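Peroxisomal acyl-CoA oxidase 1A (Solanum lycopersicum, PDB 2FON) probably acts as an FAD-dependent acyl-CoA oxidase, carrying out the desaturation of acyl-CoA in peroxisomal fatty acid beta-oxidation. Local coordinates at residues Asp119-Trp122 with Gly123-Pro127; Gly398-Ser401 with Leu402-Ala406. All coordinates share one frame; numbering follows the deposited sequence.

Interaction 1 (Asp119-Trp122 with Gly123-Pro127)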
ATOM      1  N   ASP B 119     -16.352  10.769 -16.428  1.00 68.13           N
ATOM      2  CA  ASP B 119     -15.032  10.269 -16.766  1.00 69.64           C
ATOM      3  C   ASP B 119     -15.007   9.228 -17.903  1.00 69.60           C
ATOM      4  O   ASP B 119     -14.169   9.327 -18.787  1.00 69.61           O
ATOM      5  CB  ASP B 119     -14.332   9.706 -15.514  1.00 70.23           C
ATOM      6  CG  ASP B 119     -13.992  10.811 -14.444  1.00 73.37           C
ATOM      7  OD1 ASP B 119     -13.808  12.054 -14.802  1.00 72.95           O
ATOM      8  OD2 ASP B 119     -13.907  10.398 -13.236  1.00 74.60           O
ATOM      9  N   LEU B 120     -15.919   8.257 -17.908  1.00 68.73           N
ATOM     10  CA  LEU B 120     -15.915   7.275 -18.992  1.00 68.94           C
ATOM     11  C   LEU B 120     -16.584   7.729 -20.324  1.00 69.12           C
ATOM     12  O   LEU B 120     -16.087   7.426 -21.462  1.00 69.59           O
ATOM     13  CB  LEU B 120     -16.402   5.925 -18.474  1.00 69.00           C
ATOM     14  CG  LEU B 120     -15.154   5.581 -17.643  1.00 70.13           C
ATOM     15  CD1 LEU B 120     -15.362   5.523 -16.097  1.00 67.33           C
ATOM     16  CD2 LEU B 120     -14.319   4.393 -18.220  1.00 70.13           C
ATOM     17  N   HIS B 121     -17.664   8.500 -20.187  1.00 67.49           N
ATOM     18  CA  HIS B 121     -18.377   9.011 -21.331  1.00 65.87           C
ATOM     19  C   HIS B 121     -17.392   9.826 -22.187  1.00 65.50           C
ATOM     20  O   HIS B 121     -17.104   9.429 -23.304  1.00 66.16           O
ATOM     21  CB  HIS B 121     -19.573   9.797 -20.823  1.00 66.13           C
ATOM     22  CG  HIS B 121     -20.273  10.612 -21.861  1.00 66.10           C
ATOM     23  ND1 HIS B 121     -21.362  10.142 -22.570  1.00 66.96           N
ATOM     24  CD2 HIS B 121     -20.065  11.879 -22.282  1.00 63.99           C
ATOM     25  CE1 HIS B 121     -21.768  11.072 -23.412  1.00 64.56           C
ATOM     26  NE2 HIS B 121     -21.000  12.135 -23.259  1.00 66.51           N
ATOM     27  N   TRP B 122     -16.827  10.909 -21.647  1.00 64.25           N
ATOM     28  CA  TRP B 122     -15.788  11.683 -22.323  1.00 62.80           C
ATOM     29  C   TRP B 122     -14.472  10.948 -22.525  1.00 63.21           C
ATOM     30  O   TRP B 122     -13.802  11.122 -23.541  1.00 61.49           O
ATOM     31  CB  TRP B 122     -15.530  12.926 -21.524  1.00 62.18           C
ATOM     32  CG  TRP B 122     -16.773  13.742 -21.471  1.00 61.89           C
ATOM     33  CD1 TRP B 122     -17.659  13.832 -20.426  1.00 60.77           C
ATOM     34  CD2 TRP B 122     -17.312  14.533 -22.534  1.00 56.90           C
ATOM     35  NE1 TRP B 122     -18.697  14.676 -20.782  1.00 61.41           N
ATOM     36  CE2 TRP B 122     -18.517  15.102 -22.064  1.00 56.30           C
ATOM     37  CE3 TRP B 122     -16.870  14.844 -23.820  1.00 59.49           C
ATOM     38  CZ2 TRP B 122     -19.307  15.941 -22.830  1.00 60.25           C
ATOM     39  CZ3 TRP B 122     -17.662  15.715 -24.611  1.00 61.79           C
ATOM     40  CH2 TRP B 122     -18.868  16.247 -24.103  1.00 61.69           C
ATOM     41  N   GLY B 123     -14.142  10.084 -21.565  1.00 63.92           N
ATOM     42  CA  GLY B 123     -12.830   9.509 -21.481  1.00 64.39           C
ATOM     43  C   GLY B 123     -12.672   8.272 -22.306  1.00 66.05           C
ATOM     44  O   GLY B 123     -11.580   8.027 -22.769  1.00 66.46           O
ATOM     45  N   MET B 124     -13.737   7.477 -22.493  1.00 66.94           N
ATOM     46  CA  MET B 124     -13.623   6.212 -23.244  1.00 67.69           C
ATOM     47  C   MET B 124     -14.713   6.017 -24.314  1.00 67.90           C
ATOM     48  O   MET B 124     -14.407   5.559 -25.414  1.00 68.24           O
ATOM     49  CB  MET B 124     -13.619   5.004 -22.308  1.00 68.46           C
ATOM     50  CG  MET B 124     -12.391   4.854 -21.406  1.00 73.73           C
ATOM     51  SD  MET B 124     -10.866   4.168 -22.161  1.00 83.24           S
ATOM     52  CE  MET B 124     -11.186   2.395 -22.214  1.00 83.24           C
ATOM     53  N   PHE B 125     -15.971   6.357 -23.992  1.00 67.35           N
ATOM     54  CA  PHE B 125     -17.112   6.147 -24.884  1.00 66.63           C
ATOM     55  C   PHE B 125     -16.974   7.002 -26.126  1.00 67.42           C
ATOM     56  O   PHE B 125     -17.067   6.504 -27.230  1.00 69.04           O
ATOM     57  CB  PHE B 125     -18.421   6.442 -24.142  1.00 66.40           C
ATOM     58  CG  PHE B 125     -19.671   6.395 -24.999  1.00 65.91           C
ATOM     59  CD1 PHE B 125     -20.261   5.175 -25.339  1.00 65.27           C
ATOM     60  CD2 PHE B 125     -20.294   7.577 -25.414  1.00 66.12           C
ATOM     61  CE1 PHE B 125     -21.446   5.112 -26.088  1.00 63.02           C
ATOM     62  CE2 PHE B 125     -21.472   7.539 -26.192  1.00 66.38           C
ATOM     63  CZ  PHE B 125     -22.048   6.293 -26.531  1.00 66.20           C
ATOM     64  N   ILE B 126     -16.743   8.296 -25.976  1.00 67.40           N
ATOM     65  CA  ILE B 126     -16.510   9.098 -27.137  1.00 66.38           C
ATOM     66  C   ILE B 126     -15.230   8.677 -27.880  1.00 66.24           C
ATOM     67  O   ILE B 126     -15.281   8.473 -29.093  1.00 66.54           O
ATOM     68  CB  ILE B 126     -16.445  10.527 -26.768  1.00 66.46           C
ATOM     69  CG1 ILE B 126     -17.822  10.946 -26.249  1.00 66.41           C
ATOM     70  CG2 ILE B 126     -15.929  11.345 -27.980  1.00 65.86           C
ATOM     71  CD1 ILE B 126     -18.101  12.459 -26.286  1.00 64.00           C
ATOM     72  N   PRO B 127     -14.070   8.595 -27.189  1.00 65.37           N
ATOM     73  CA  PRO B 127     -12.893   8.129 -27.965  1.00 64.83           C
ATOM     74  C   PRO B 127     -13.050   6.817 -28.739  1.00 64.09           C
ATOM     75  O   PRO B 127     -12.468   6.663 -29.820  1.00 63.79           O
ATOM     76  CB  PRO B 127     -11.757   8.098 -26.936  1.00 64.15           C
ATOM     77  CG  PRO B 127     -12.174   9.190 -25.959  1.00 64.14           C
ATOM     78  CD  PRO B 127     -13.682   9.038 -25.838  1.00 64.90           C
TER

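Interaction 2 (Gly398-Ser401 with Leu402-Ala406)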
ATOM      1  N   GLY B 398       5.672   0.287 -21.087  1.00 63.24           N
ATOM      2  CA  GLY B 398       6.689   0.272 -20.066  1.00 62.67           C
ATOM      3  C   GLY B 398       6.587   1.462 -19.178  1.00 63.08           C
ATOM      4  O   GLY B 398       6.669   1.321 -17.949  1.00 63.63           O
ATOM      5  N   LEU B 399       6.384   2.622 -19.782  1.00 62.83           N
ATOM      6  CA  LEU B 399       6.229   3.826 -18.998  1.00 63.15           C
ATOM      7  C   LEU B 399       4.955   3.883 -18.147  1.00 63.81           C
ATOM      8  O   LEU B 399       4.985   4.394 -16.978  1.00 64.68           O
ATOM      9  CB  LEU B 399       6.331   5.044 -19.893  1.00 63.30           C
ATOM     10  CG  LEU B 399       7.777   5.284 -20.312  1.00 63.38           C
ATOM     11  CD1 LEU B 399       7.901   6.550 -21.065  1.00 62.44           C
ATOM     12  CD2 LEU B 399       8.693   5.340 -19.123  1.00 64.28           C
ATOM     13  N   LYS B 400       3.838   3.398 -18.695  1.00 62.74           N
ATOM     14  CA  LYS B 400       2.593   3.357 -17.911  1.00 62.36           C
ATOM     15  C   LYS B 400       2.820   2.485 -16.696  1.00 63.02           C
ATOM     16  O   LYS B 400       2.508   2.865 -15.564  1.00 63.38           O
ATOM     17  CB  LYS B 400       1.450   2.763 -18.761  1.00 62.79           C
ATOM     18  CG  LYS B 400       0.028   2.790 -18.207  1.00 59.50           C
ATOM     19  CD  LYS B 400      -0.140   1.724 -17.140  1.00 60.79           C
ATOM     20  CE  LYS B 400      -1.597   1.254 -16.946  1.00 62.18           C
ATOM     21  NZ  LYS B 400      -1.659   0.135 -15.901  1.00 61.11           N
ATOM     22  N   SER B 401       3.369   1.292 -16.928  1.00 63.10           N
ATOM     23  CA  SER B 401       3.650   0.351 -15.833  1.00 62.74           C
ATOM     24  C   SER B 401       4.581   0.934 -14.777  1.00 62.78           C
ATOM     25  O   SER B 401       4.301   0.913 -13.597  1.00 61.13           O
ATOM     26  CB  SER B 401       4.327  -0.868 -16.413  1.00 62.89           C
ATOM     27  OG  SER B 401       4.380  -1.867 -15.438  1.00 62.64           O
ATOM     28  N   LEU B 402       5.708   1.462 -15.242  1.00 63.75           N
ATOM     29  CA  LEU B 402       6.712   1.952 -14.350  1.00 64.26           C
ATOM     30  C   LEU B 402       6.090   2.988 -13.455  1.00 65.64           C
ATOM     31  O   LEU B 402       6.200   2.870 -12.197  1.00 66.38           O
ATOM     32  CB  LEU B 402       7.819   2.610 -15.098  1.00 63.92           C
ATOM     33  CG  LEU B 402       8.945   2.730 -14.111  1.00 63.14           C
ATOM     34  CD1 LEU B 402       9.484   1.339 -13.831  1.00 65.73           C
ATOM     35  CD2 LEU B 402       9.996   3.635 -14.652  1.00 60.13           C
ATOM     36  N   THR B 403       5.435   3.974 -14.084  1.00 65.06           N
ATOM     37  CA  THR B 403       5.013   5.139 -13.324  1.00 65.55           C
ATOM     38  C   THR B 403       3.826   4.846 -12.447  1.00 66.35           C
ATOM     39  O   THR B 403       3.748   5.380 -11.319  1.00 66.55           O
ATOM     40  CB  THR B 403       4.691   6.357 -14.169  1.00 65.59           C
ATOM     41  OG1 THR B 403       3.641   6.029 -15.045  1.00 64.41           O
ATOM     42  CG2 THR B 403       5.932   6.869 -14.986  1.00 65.91           C
ATOM     43  N   THR B 404       2.918   3.978 -12.893  1.00 66.25           N
ATOM     44  CA  THR B 404       1.834   3.677 -11.994  1.00 66.69           C
ATOM     45  C   THR B 404       2.237   2.810 -10.790  1.00 67.24           C
ATOM     46  O   THR B 404       1.595   2.929  -9.771  1.00 67.79           O
ATOM     47  CB  THR B 404       0.617   3.128 -12.682  1.00 67.41           C
ATOM     48  OG1 THR B 404       0.980   1.942 -13.422  1.00 71.20           O
ATOM     49  CG2 THR B 404      -0.030   4.195 -13.591  1.00 64.53           C
ATOM     50  N   SER B 405       3.290   1.980 -10.852  1.00 67.11           N
ATOM     51  CA  SER B 405       3.759   1.337  -9.604  1.00 67.31           C
ATOM     52  C   SER B 405       4.473   2.286  -8.694  1.00 67.65           C
ATOM     53  O   SER B 405       4.358   2.172  -7.459  1.00 68.14           O
ATOM     54  CB  SER B 405       4.757   0.222  -9.825  1.00 66.40           C
ATOM     55  OG  SER B 405       4.327  -0.541 -10.881  1.00 70.91           O
ATOM     56  N   ALA B 406       5.307   3.133  -9.282  1.00 66.86           N
ATOM     57  CA  ALA B 406       6.106   3.950  -8.480  1.00 67.77           C
ATOM     58  C   ALA B 406       5.116   4.799  -7.693  1.00 69.49           C
ATOM     59  O   ALA B 406       5.255   4.959  -6.429  1.00 70.35           O
ATOM     60  CB  ALA B 406       6.956   4.787  -9.309  1.00 68.44           C
TER

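Interaction 1 (Asp119-Trp122 with Gly123-Pro127)
Trp122 and Ile126 each fold the first branch of the side chain back beside the backbone N (chi1 -62° for CG and -65° for CG1), which lays the two side by side, pointing the same way, where helix 118-132 widens into a pi-type turn. Ile126 CD1 comes obliquely to the six-membered part of the indole, 3.6 Å from Trp122 CE3. An apolar side chain suits Ile126, whose terminal methyl fills in against the indole while Ile126 and Trp122 both also press on Tyr146 of helix 135-146; Arg109 makes a cation-pi contact with the indole.

The wide turn is written in the backbone bonds. Leu120 O accepts from two amides, Met124 N at 2.6 Å and Phe125 N at 2.7 Å, the second one residue further on than a regular alpha turn allows. Ile126 N donates to His121 O at 2.9 Å, again five residues on. Proline then ends the pattern, for Pro127 has no N-H to offer the preceding turn, and the helix kinks there.

The rings of His121 and Phe125 are nearly parallel, 21° between planes, but slid apart with centroids separated by 5.7 Å, and barely overlap. The imidazole is held at both nitrogens, NE2 by Ala145 O and ND1 by Gly152 N, a pairing that should fix its rotation and is consistent with a proton on NE2.

Leu120 touches FAD, a fitting task for an apolar residue on this flank. Met124 runs alongside it, with Met124 CG 3.8 Å from Leu120 CD2.

Interaction 2 (Gly398-Ser401 with Leu402-Ala406)
Thr403 OG1 and Thr403 N both donate to Leu399 O, at 2.9 Å and 3.0 Å, from opposite faces of the carbonyl plane. The hydroxyl gets there because OG1 sits between the backbone N and the carbonyl carbon (chi1 60°). Thr404 repeats the grip one residue on, its OG1 standing 2.8 Å from Lys400 O and also pairing with Asn446 ND2. Threonine suits this buried side, since its hydroxyl finds an acceptor in the helix itself while the side chain packs on neighbours: Thr403 meets Val308 and Phe363 of two adjoining helices. A valine in place of Thr403 would probably deprive Leu399 O of one of its two donors, leaving it the backbone N-H.

The other flank is more open to solvent: Ser405, partly exposed, makes the same paired grip on Ser401 O, OG and N both at 3.1 Å; Leu402, also partly exposed, rests on helix 535-558.

Lys400 crosses Thr404 obliquely, and its NZ is bound by Gly444 O, Ala439 O and Asn446 OD1 beside Glu443, the predicted proton acceptor. This is a buried helix of the C-alpha1 bundle, the helical domain that follows the beta domain in the acyl-CoA dehydrogenase and oxidase fold.

Overall arrangement
Interaction 1 comes first along the chain, on helix 118-132 in the N-terminal acyl-CoA oxidase region, and interaction 2 follows on helix 389-417 in the C-alpha1 region. The strands between residues 152 and 288 come between them, as in the acyl-CoA dehydrogenase fold, where a beta domain separates two helical ones. The centres of interaction 1 and interaction 2 are 22 Å apart, and the nearest atoms of the two about 11 Å. Both lie near a bound FAD, the side chain of Leu120 about 3 Å from it and that of Lys400 about 9 Å. One helix lines the cofactor pocket, whereas the other brings Lys400 to within about 5 Å, side chain to side chain, of the predicted proton acceptor Glu443.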